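Local coordinates for protein methionine gamma-lyase (Trichomonas vaginalis, PDB 1E5E) that belongs to the pyridoxal-phosphate-dependent enzymes of Cys/Met metabolism, a family of the aminotransferase-like fold, at residues I105-C113 against A157-D165; M166-H174 against T193-D201. All blocks are in the same frame, centred on the assembly; numbering follows the deposited sequence. Where two conformers were deposited one is given.

From the N terminus, residues 105-113 come first, running from the end of strand 103-107 into helix 112-124. Contact 1 closes when the chain returns at 157-165, after strand 128-132 and strand 148-154. Contact 2 opens on the next residue with helix 166-174. It closes a shorter loop through strand 180-184 at 193-201, just before strand 202-206. The two loops follow in series and neither nest nor cross. The centres of the two contacts are about 15 Å apart, and they meet where I164 packs on V169. Contact 1 joins two strand-end loops at the ligand pocket. Contact 2 ties a covering helix to the approach of another strand of the same seven-stranded sheet.

Contact 1: residues I105-C113 against A157-D165; sequences ISDECLYGC and ANPTLKIID. With PPJ (N-(hydroxy{3-hydroxy-2-methyl-5-[(phosphonooxy)methyl]pyridin-4-yl}methyl)norvaline), chain C.
Two loops run closest at Y111 and N158, whose CA atoms are 5.1 Å apart. Their side chains lie side by side and point the same way, with ring and amide planes 15° apart. N158 ND2 is 3.3 Å from Y111 CD1, in an oblique position. With CG anti to the backbone N (chi1 -179°), the N158 amide reaches PPJ. Its ND2 gives PPJ O a fairly straight hydrogen bond of 3.2 Å and PPJ O3 a weak one. R373 holds N158 OD1. The PPJ nitrogen N lies over one face of the Y111 ring. In this model Y111 OH is also joined covalently to PPJ CG (1.4 Å), and R58 of the second subunit binds the same oxygen.

The loops follow neighbouring parallel strands, 103-107 and 148-154, and lie at the C-terminal ends of these strands, where PPJ binds, as in fold type I PLP enzymes. Y111 is the N-cap residue of helix 112-124. A cis peptide precedes P159. L110 O and N158 O, both acceptors, are 3.1 Å apart. H354 NE2 bonds to L110 O and weakly to N158 O.

C109 SG fits among A157 CB (3.8 Å), P159 CD and T160. Farther from PPJ, D107, itself buried, forms a salt bridge with K162, the two coming from opposite directions. K162 NZ meets the syn lone pair of D107 OD1 at 2.8 Å. The lysine chain bends at chi3 (68°) on the way. C109 N grips the same oxygen from the anti side at 2.6 Å, making an Asx turn. A water shared with E108 OE2 also holds K162 NZ.

Contact 2: residues M166-H174 against T193-D201; sequences MERVCKDAH and TNPVDFGVD
M166 and C170 form the tight, buried side of this contact, pressed from helix 166-174 onto the loop 193-201. The M166 chain bends at its end (chi3 -73°). This brings CE to 3.7 Å from F198 CD2, oblique to the ring. The same methyl meets T193 CG2 tip to tip at 3.8 Å. M166 SD rests on P195 CB, also at 3.8 Å. The hydroxyl of T193 turns to another partner, Q304 O. One helical turn on, C170 SG fits against the backbone at G199 and lies 3.7 Å from V200 CG2. G199 has no side chain, which lets the cysteine lie close to the main chain. The backbones also run close at E167 and F198, where E167 CA makes a C-H...O contact with F198 O.

Helix 166-174 belongs to a beta-alpha-beta crossover between the adjacent parallel strands 148-154 and 180-184. The loop, with its short 3-10 segment 195-198, leads into the next parallel strand, 202-206. V169 and A173 turn to strand 148-154, and C170 also touches V181.

The outer side is looser. The exposed E167 side chain barely touches the edge of the F198 ring, with CB 4.4 Å from CD1. A long salt bridge joins E167 OE2 to K171 NZ along the helix surface.

At the end of the segment, partly exposed H174 NE2 donates to D201 OD2 in a hydrogen bond of 2.7 Å (160° at the hydrogen). The oxygen uses its syn lone pair and lies in the ring plane, while the carboxylate is turned 66° from that plane. V181 N bonds to the same oxygen, and G199 O lies at the ring edge by CE1.

Contact 1: residues I105-C113 against A157-D165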
loop_
_atom_site.group_PDB
_atom_site.type_symbol
_atom_site.label_atom_id
_atom_site.label_comp_id
_atom_site.label_asym_id
_atom_site.label_seq_id
_atom_site.Cartn_x
_atom_site.Cartn_y
_atom_site.Cartn_z
ATOM N N ILE A 105 24.941 -30.876 -8.243
ATOM C CA ILE A 105 26.189 -30.224 -8.637
ATOM C C ILE A 105 25.940 -28.714 -8.768
ATOM O O ILE A 105 25.038 -28.244 -9.467
ATOM C CB ILE A 105 26.710 -30.755 -9.985
ATOM C CG1 ILE A 105 27.032 -32.250 -9.866
ATOM C CG2 ILE A 105 27.945 -29.977 -10.464
ATOM C CD1 ILE A 105 27.228 -32.944 -11.211
ATOM N N SER A 106 26.791 -27.939 -8.112
ATOM C CA SER A 106 26.722 -26.503 -8.198
ATOM C C SER A 106 28.056 -25.827 -8.498
ATOM O O SER A 106 29.133 -26.273 -8.095
ATOM C CB SER A 106 26.297 -25.951 -6.825
ATOM O OG SER A 106 26.319 -24.530 -6.852
ATOM N N ASP A 107 27.930 -24.672 -9.149
ATOM C CA ASP A 107 29.148 -23.898 -9.393
ATOM C C ASP A 107 29.505 -23.471 -7.973
ATOM O O ASP A 107 28.576 -23.252 -7.176
ATOM C CB ASP A 107 29.006 -22.695 -10.281
ATOM C CG ASP A 107 30.353 -22.101 -10.688
ATOM O OD1 ASP A 107 30.899 -21.310 -9.887
ATOM O OD2 ASP A 107 30.834 -22.445 -11.792
ATOM N N GLU A 108 30.788 -23.408 -7.693
ATOM C CA GLU A 108 31.232 -22.937 -6.388
ATOM C C GLU A 108 31.120 -21.441 -6.243
ATOM O O GLU A 108 31.240 -20.985 -5.101
ATOM C CB GLU A 108 32.726 -23.318 -6.200
ATOM C CG GLU A 108 33.646 -22.663 -7.215
ATOM C CD GLU A 108 35.128 -23.030 -7.058
ATOM O OE1 GLU A 108 35.716 -23.104 -5.956
ATOM O OE2 GLU A 108 35.781 -23.103 -8.114
ATOM N N CYS A 109 31.039 -20.662 -7.333
ATOM C CA CYS A 109 30.922 -19.220 -7.082
ATOM C C CYS A 109 29.452 -18.813 -7.149
ATOM O O CYS A 109 28.956 -18.538 -8.265
ATOM C CB CYS A 109 31.737 -18.359 -8.043
ATOM S SG CYS A 109 31.783 -16.607 -7.557
ATOM N N LEU A 110 28.803 -18.727 -6.015
ATOM C CA LEU A 110 27.408 -18.363 -5.906
ATOM C C LEU A 110 27.258 -17.222 -4.887
ATOM O O LEU A 110 28.113 -16.909 -4.035
ATOM C CB LEU A 110 26.603 -19.509 -5.289
ATOM C CG LEU A 110 26.675 -20.920 -5.846
ATOM C CD1 LEU A 110 25.849 -21.901 -5.041
ATOM C CD2 LEU A 110 26.216 -20.895 -7.316
ATOM N N TYR A 111 26.051 -16.688 -4.986
ATOM C CA TYR A 111 25.631 -15.777 -3.902
ATOM C C TYR A 111 25.881 -16.454 -2.564
ATOM O O TYR A 111 25.516 -17.608 -2.376
ATOM C CB TYR A 111 24.148 -15.464 -4.090
ATOM C CG TYR A 111 23.592 -14.619 -2.985
ATOM C CD1 TYR A 111 24.261 -13.469 -2.551
ATOM C CD2 TYR A 111 22.405 -14.960 -2.368
ATOM C CE1 TYR A 111 23.748 -12.691 -1.548
ATOM C CE2 TYR A 111 21.854 -14.181 -1.365
ATOM C CZ TYR A 111 22.533 -13.053 -0.961
ATOM O OH TYR A 111 21.959 -12.282 0.037
ATOM N N GLY A 112 26.375 -15.727 -1.580
ATOM C CA GLY A 112 26.629 -16.327 -0.279
ATOM C C GLY A 112 25.525 -17.179 0.325
ATOM O O GLY A 112 25.797 -18.332 0.720
ATOM N N CYS A 113 24.286 -16.685 0.405
ATOM C CA CYS A 113 23.213 -17.449 1.026
ATOM C C CYS A 113 22.859 -18.680 0.237
ATOM O O CYS A 113 22.523 -19.690 0.864
ATOM C CB CYS A 113 21.976 -16.552 1.355
ATOM S SG CYS A 113 22.374 -14.869 1.915
ATOM N N ALA A 157 28.623 -14.689 -12.373
ATOM C CA ALA A 157 28.552 -15.091 -10.979
ATOM C C ALA A 157 28.655 -13.975 -9.941
ATOM O O ALA A 157 29.334 -12.958 -10.092
ATOM C CB ALA A 157 29.688 -16.079 -10.636
ATOM N N ASN A 158 27.946 -14.190 -8.834
ATOM C CA ASN A 158 27.925 -13.220 -7.734
ATOM C C ASN A 158 28.983 -13.660 -6.746
ATOM O O ASN A 158 28.808 -14.750 -6.199
ATOM C CB ASN A 158 26.528 -13.224 -7.098
ATOM C CG ASN A 158 26.400 -12.229 -5.958
ATOM O OD1 ASN A 158 27.364 -11.509 -5.632
ATOM N ND2 ASN A 158 25.193 -12.152 -5.387
ATOM N N PRO A 159 30.037 -12.903 -6.535
ATOM C CA PRO A 159 30.223 -11.577 -7.072
ATOM C C PRO A 159 31.357 -11.372 -8.062
ATOM O O PRO A 159 31.599 -10.228 -8.472
ATOM C CB PRO A 159 30.612 -10.873 -5.756
ATOM C CG PRO A 159 31.604 -11.826 -5.153
ATOM C CD PRO A 159 31.124 -13.215 -5.548
ATOM N N THR A 160 32.061 -12.410 -8.472
ATOM C CA THR A 160 33.206 -12.226 -9.391
ATOM C C THR A 160 32.880 -11.914 -10.843
ATOM O O THR A 160 33.714 -11.393 -11.599
ATOM C CB THR A 160 34.088 -13.477 -9.310
ATOM O OG1 THR A 160 33.342 -14.552 -9.890
ATOM C CG2 THR A 160 34.352 -13.842 -7.826
ATOM N N LEU A 161 31.641 -12.125 -11.290
ATOM C CA LEU A 161 31.138 -11.938 -12.614
ATOM C C LEU A 161 31.767 -12.939 -13.591
ATOM O O LEU A 161 31.787 -12.767 -14.809
ATOM C CB LEU A 161 31.284 -10.501 -13.139
ATOM C CG LEU A 161 30.794 -9.402 -12.171
ATOM C CD1 LEU A 161 30.933 -8.011 -12.778
ATOM C CD2 LEU A 161 29.358 -9.696 -11.726
ATOM N N LYS A 162 32.127 -14.115 -13.057
ATOM C CA LYS A 162 32.691 -15.178 -13.882
ATOM C C LYS A 162 31.634 -15.576 -14.921
ATOM O O LYS A 162 30.463 -15.688 -14.549
ATOM C CB LYS A 162 33.166 -16.381 -13.102
ATOM C CG LYS A 162 33.478 -17.651 -13.883
ATOM C CD LYS A 162 33.860 -18.785 -12.921
ATOM C CE LYS A 162 32.697 -19.269 -12.065
ATOM N NZ LYS A 162 33.096 -20.614 -11.454
ATOM N N ILE A 163 32.039 -15.757 -16.173
ATOM C CA ILE A 163 31.059 -16.144 -17.173
ATOM C C ILE A 163 31.023 -17.647 -17.338
ATOM O O ILE A 163 32.078 -18.256 -17.333
ATOM C CB ILE A 163 31.405 -15.523 -18.564
ATOM C CG1 ILE A 163 31.545 -14.011 -18.401
ATOM C CG2 ILE A 163 30.391 -15.904 -19.623
ATOM C CD1 ILE A 163 30.287 -13.285 -18.000
ATOM N N ILE A 164 29.854 -18.247 -17.490
ATOM C CA ILE A 164 29.790 -19.691 -17.661
ATOM C C ILE A 164 29.151 -19.953 -19.004
ATOM O O ILE A 164 28.129 -19.351 -19.323
ATOM C CB ILE A 164 29.018 -20.386 -16.546
ATOM C CG1 ILE A 164 29.762 -20.233 -15.201
ATOM C CG2 ILE A 164 28.761 -21.871 -16.891
ATOM C CD1 ILE A 164 28.775 -20.424 -14.070
ATOM N N ASP A 165 29.756 -20.825 -19.793
ATOM C CA ASP A 165 29.204 -21.274 -21.060
ATOM C C ASP A 165 28.059 -22.247 -20.786
ATOM O O ASP A 165 28.229 -23.438 -20.550
ATOM C CB ASP A 165 30.314 -21.943 -21.886
ATOM C CG ASP A 165 29.796 -22.409 -23.223
ATOM O OD1 ASP A 165 28.591 -22.613 -23.443
ATOM O OD2 ASP A 165 30.656 -22.618 -24.101
HETATM N N1 PPJ C . 20.259 -14.917 -6.187
HETATM C C2 PPJ C . 21.165 -13.945 -6.421
HETATM C C6 PPJ C . 19.596 -14.983 -4.998
HETATM C C2A PPJ C . 22.192 -14.005 -7.379
HETATM C C3 PPJ C . 21.237 -12.924 -5.451
HETATM O O3 PPJ C . 22.212 -12.073 -5.626
HETATM C C4 PPJ C . 20.406 -12.875 -4.328
HETATM C C4A PPJ C . 20.574 -11.798 -3.407
HETATM C C5 PPJ C . 19.588 -13.965 -4.031
HETATM N N PPJ C . 21.725 -11.116 -3.258
HETATM C C5A PPJ C . 18.576 -13.966 -3.017
HETATM O OP4 PPJ C . 17.589 -13.226 -3.401
HETATM P P PPJ C . 16.791 -12.578 -2.185
HETATM O OP1 PPJ C . 15.575 -11.807 -2.868
HETATM O OP2 PPJ C . 17.739 -11.612 -1.410
HETATM O OP3 PPJ C . 16.233 -13.685 -1.187
HETATM C CA PPJ C . 21.886 -10.026 -2.455
HETATM C CB PPJ C . 21.363 -9.988 -1.081
HETATM C C PPJ C . 23.192 -9.455 -2.530
HETATM C CG PPJ C . 21.911 -10.841 0.005
HETATM C CD PPJ C . 22.789 -10.030 0.836
HETATM O O PPJ C . 24.062 -10.053 -3.261
HETATM O OXT PPJ C . 23.392 -8.183 -2.304
HETATM O O HOH W 1 35.389 -20.263 -9.465
#

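Contact 2: residues M166-H174 against T193-D201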
loop_
_atom_site.group_PDB
_atom_site.type_symbol
_atom_site.label_atom_id
_atom_site.label_comp_id
_atom_site.label_asym_id
_atom_site.label_seq_id
_atom_site.Cartn_x
_atom_site.Cartn_y
_atom_site.Cartn_z
ATOM N N MET A 166 26.844 -21.703 -20.820
ATOM C CA MET A 166 25.616 -22.415 -20.507
ATOM C C MET A 166 25.298 -23.540 -21.487
ATOM O O MET A 166 24.893 -24.617 -21.034
ATOM C CB MET A 166 24.402 -21.455 -20.474
ATOM C CG MET A 166 24.467 -20.492 -19.299
ATOM S SD MET A 166 22.974 -19.526 -19.010
ATOM C CE MET A 166 23.042 -18.387 -20.374
ATOM N N GLU A 167 25.478 -23.267 -22.774
ATOM C CA GLU A 167 25.206 -24.349 -23.723
ATOM C C GLU A 167 26.066 -25.591 -23.423
ATOM O O GLU A 167 25.551 -26.711 -23.391
ATOM C CB GLU A 167 25.424 -23.917 -25.153
ATOM C CG GLU A 167 24.911 -24.979 -26.116
ATOM C CD GLU A 167 24.758 -24.419 -27.505
ATOM O OE1 GLU A 167 25.018 -23.214 -27.752
ATOM O OE2 GLU A 167 24.311 -25.191 -28.372
ATOM N N ARG A 168 27.340 -25.349 -23.120
ATOM C CA ARG A 168 28.252 -26.412 -22.784
ATOM C C ARG A 168 27.854 -27.167 -21.524
ATOM O O ARG A 168 27.885 -28.402 -21.543
ATOM C CB ARG A 168 29.704 -25.954 -22.553
ATOM C CG ARG A 168 30.597 -27.205 -22.681
ATOM C CD ARG A 168 32.078 -26.834 -22.723
ATOM N NE ARG A 168 32.463 -26.315 -21.402
ATOM C CZ ARG A 168 32.960 -25.070 -21.318
ATOM N NH1 ARG A 168 33.103 -24.300 -22.403
ATOM N NH2 ARG A 168 33.283 -24.638 -20.109
ATOM N N VAL A 169 27.518 -26.412 -20.474
ATOM C CA VAL A 169 27.119 -27.031 -19.230
ATOM C C VAL A 169 25.863 -27.865 -19.491
ATOM O O VAL A 169 25.751 -28.976 -18.966
ATOM C CB VAL A 169 26.893 -25.968 -18.141
ATOM C CG1 VAL A 169 26.155 -26.505 -16.918
ATOM C CG2 VAL A 169 28.215 -25.315 -17.708
ATOM N N CYS A 170 24.906 -27.338 -20.245
ATOM C CA CYS A 170 23.687 -28.092 -20.485
ATOM C C CYS A 170 23.944 -29.378 -21.263
ATOM O O CYS A 170 23.389 -30.421 -20.916
ATOM C CB CYS A 170 22.625 -27.224 -21.176
ATOM S SG CYS A 170 22.009 -25.948 -20.051
ATOM N N LYS A 171 24.772 -29.321 -22.310
ATOM C CA LYS A 171 25.040 -30.564 -23.065
ATOM C C LYS A 171 25.715 -31.596 -22.176
ATOM O O LYS A 171 25.279 -32.733 -22.132
ATOM C CB LYS A 171 25.883 -30.303 -24.305
ATOM C CG LYS A 171 25.110 -29.423 -25.309
ATOM C CD LYS A 171 26.148 -29.117 -26.386
ATOM C CE LYS A 171 25.632 -28.375 -27.598
ATOM N NZ LYS A 171 26.834 -27.775 -28.292
ATOM N N ASP A 172 26.665 -31.208 -21.341
ATOM C CA ASP A 172 27.235 -32.142 -20.385
ATOM C C ASP A 172 26.230 -32.676 -19.356
ATOM O O ASP A 172 26.198 -33.878 -19.068
ATOM C CB ASP A 172 28.436 -31.458 -19.722
ATOM C CG ASP A 172 29.578 -31.276 -20.722
ATOM O OD1 ASP A 172 29.579 -31.648 -21.923
ATOM O OD2 ASP A 172 30.555 -30.641 -20.300
ATOM N N ALA A 173 25.409 -31.816 -18.742
ATOM C CA ALA A 173 24.449 -32.272 -17.757
ATOM C C ALA A 173 23.438 -33.206 -18.414
ATOM O O ALA A 173 23.081 -34.237 -17.853
ATOM C CB ALA A 173 23.628 -31.091 -17.191
ATOM N N HIS A 174 22.959 -32.813 -19.598
ATOM C CA HIS A 174 21.959 -33.608 -20.284
ATOM C C HIS A 174 22.557 -34.787 -21.080
ATOM O O HIS A 174 21.778 -35.596 -21.598
ATOM C CB HIS A 174 21.092 -32.781 -21.211
ATOM C CG HIS A 174 20.268 -31.712 -20.549
ATOM N ND1 HIS A 174 20.135 -30.473 -21.129
ATOM C CD2 HIS A 174 19.544 -31.687 -19.400
ATOM C CE1 HIS A 174 19.334 -29.725 -20.372
ATOM N NE2 HIS A 174 18.990 -30.424 -19.303
ATOM N N THR A 193 19.411 -11.828 -20.882
ATOM C CA THR A 193 19.530 -13.240 -21.202
ATOM C C THR A 193 18.263 -14.033 -20.973
ATOM O O THR A 193 17.593 -13.863 -19.960
ATOM C CB THR A 193 20.629 -13.878 -20.302
ATOM O OG1 THR A 193 21.918 -13.296 -20.620
ATOM C CG2 THR A 193 20.775 -15.361 -20.626
ATOM N N ASN A 194 17.992 -14.973 -21.842
ATOM C CA ASN A 194 16.931 -15.972 -21.655
ATOM C C ASN A 194 17.663 -17.311 -21.626
ATOM O O ASN A 194 17.906 -17.968 -22.651
ATOM C CB ASN A 194 15.925 -15.954 -22.807
ATOM C CG ASN A 194 15.073 -14.699 -22.815
ATOM O OD1 ASN A 194 14.531 -14.288 -23.853
ATOM N ND2 ASN A 194 14.905 -14.007 -21.683
ATOM N N PRO A 195 18.081 -17.791 -20.460
ATOM C CA PRO A 195 18.873 -18.994 -20.360
ATOM C C PRO A 195 18.261 -20.220 -21.005
ATOM O O PRO A 195 19.072 -21.040 -21.500
ATOM C CB PRO A 195 19.155 -19.180 -18.875
ATOM C CG PRO A 195 18.914 -17.798 -18.288
ATOM C CD PRO A 195 17.894 -17.123 -19.140
ATOM N N VAL A 196 16.953 -20.372 -21.152
ATOM C CA VAL A 196 16.352 -21.511 -21.815
ATOM C C VAL A 196 16.804 -21.598 -23.275
ATOM O O VAL A 196 16.773 -22.703 -23.797
ATOM C CB VAL A 196 14.810 -21.560 -21.805
ATOM C CG1 VAL A 196 14.305 -21.551 -20.353
ATOM C CG2 VAL A 196 14.215 -20.387 -22.592
ATOM N N ASP A 197 17.221 -20.502 -23.918
ATOM C CA ASP A 197 17.726 -20.501 -25.259
ATOM C C ASP A 197 18.933 -21.454 -25.385
ATOM O O ASP A 197 19.290 -21.873 -26.485
ATOM C CB ASP A 197 18.228 -19.131 -25.724
ATOM C CG ASP A 197 17.132 -18.105 -25.962
ATOM O OD1 ASP A 197 15.961 -18.506 -26.098
ATOM O OD2 ASP A 197 17.460 -16.901 -25.988
ATOM N N PHE A 198 19.685 -21.647 -24.307
ATOM C CA PHE A 198 20.881 -22.451 -24.242
ATOM C C PHE A 198 20.681 -23.868 -23.729
ATOM O O PHE A 198 21.683 -24.613 -23.639
ATOM C CB PHE A 198 21.957 -21.709 -23.396
ATOM C CG PHE A 198 22.180 -20.368 -24.079
ATOM C CD1 PHE A 198 23.032 -20.204 -25.146
ATOM C CD2 PHE A 198 21.474 -19.272 -23.623
ATOM C CE1 PHE A 198 23.180 -18.960 -25.745
ATOM C CE2 PHE A 198 21.615 -18.034 -24.209
ATOM C CZ PHE A 198 22.471 -17.864 -25.276
ATOM N N GLY A 199 19.448 -24.259 -23.421
ATOM C CA GLY A 199 19.105 -25.592 -22.975
ATOM C C GLY A 199 18.783 -25.635 -21.477
ATOM O O GLY A 199 18.572 -26.715 -20.915
ATOM N N VAL A 200 18.840 -24.506 -20.768
ATOM C CA VAL A 200 18.585 -24.499 -19.313
ATOM C C VAL A 200 17.167 -24.954 -19.022
ATOM O O VAL A 200 16.289 -24.615 -19.813
ATOM C CB VAL A 200 18.909 -23.128 -18.696
ATOM C CG1 VAL A 200 18.377 -22.936 -17.278
ATOM C CG2 VAL A 200 20.425 -22.928 -18.684
ATOM N N ASP A 201 16.866 -25.688 -17.941
ATOM C CA ASP A 201 15.480 -26.149 -17.762
ATOM C C ASP A 201 14.656 -25.169 -16.914
ATOM O O ASP A 201 13.448 -25.048 -17.100
ATOM C CB ASP A 201 15.617 -27.504 -17.022
ATOM C CG ASP A 201 16.331 -28.519 -17.908
ATOM O OD1 ASP A 201 15.733 -28.793 -18.973
ATOM O OD2 ASP A 201 17.425 -29.051 -17.607
#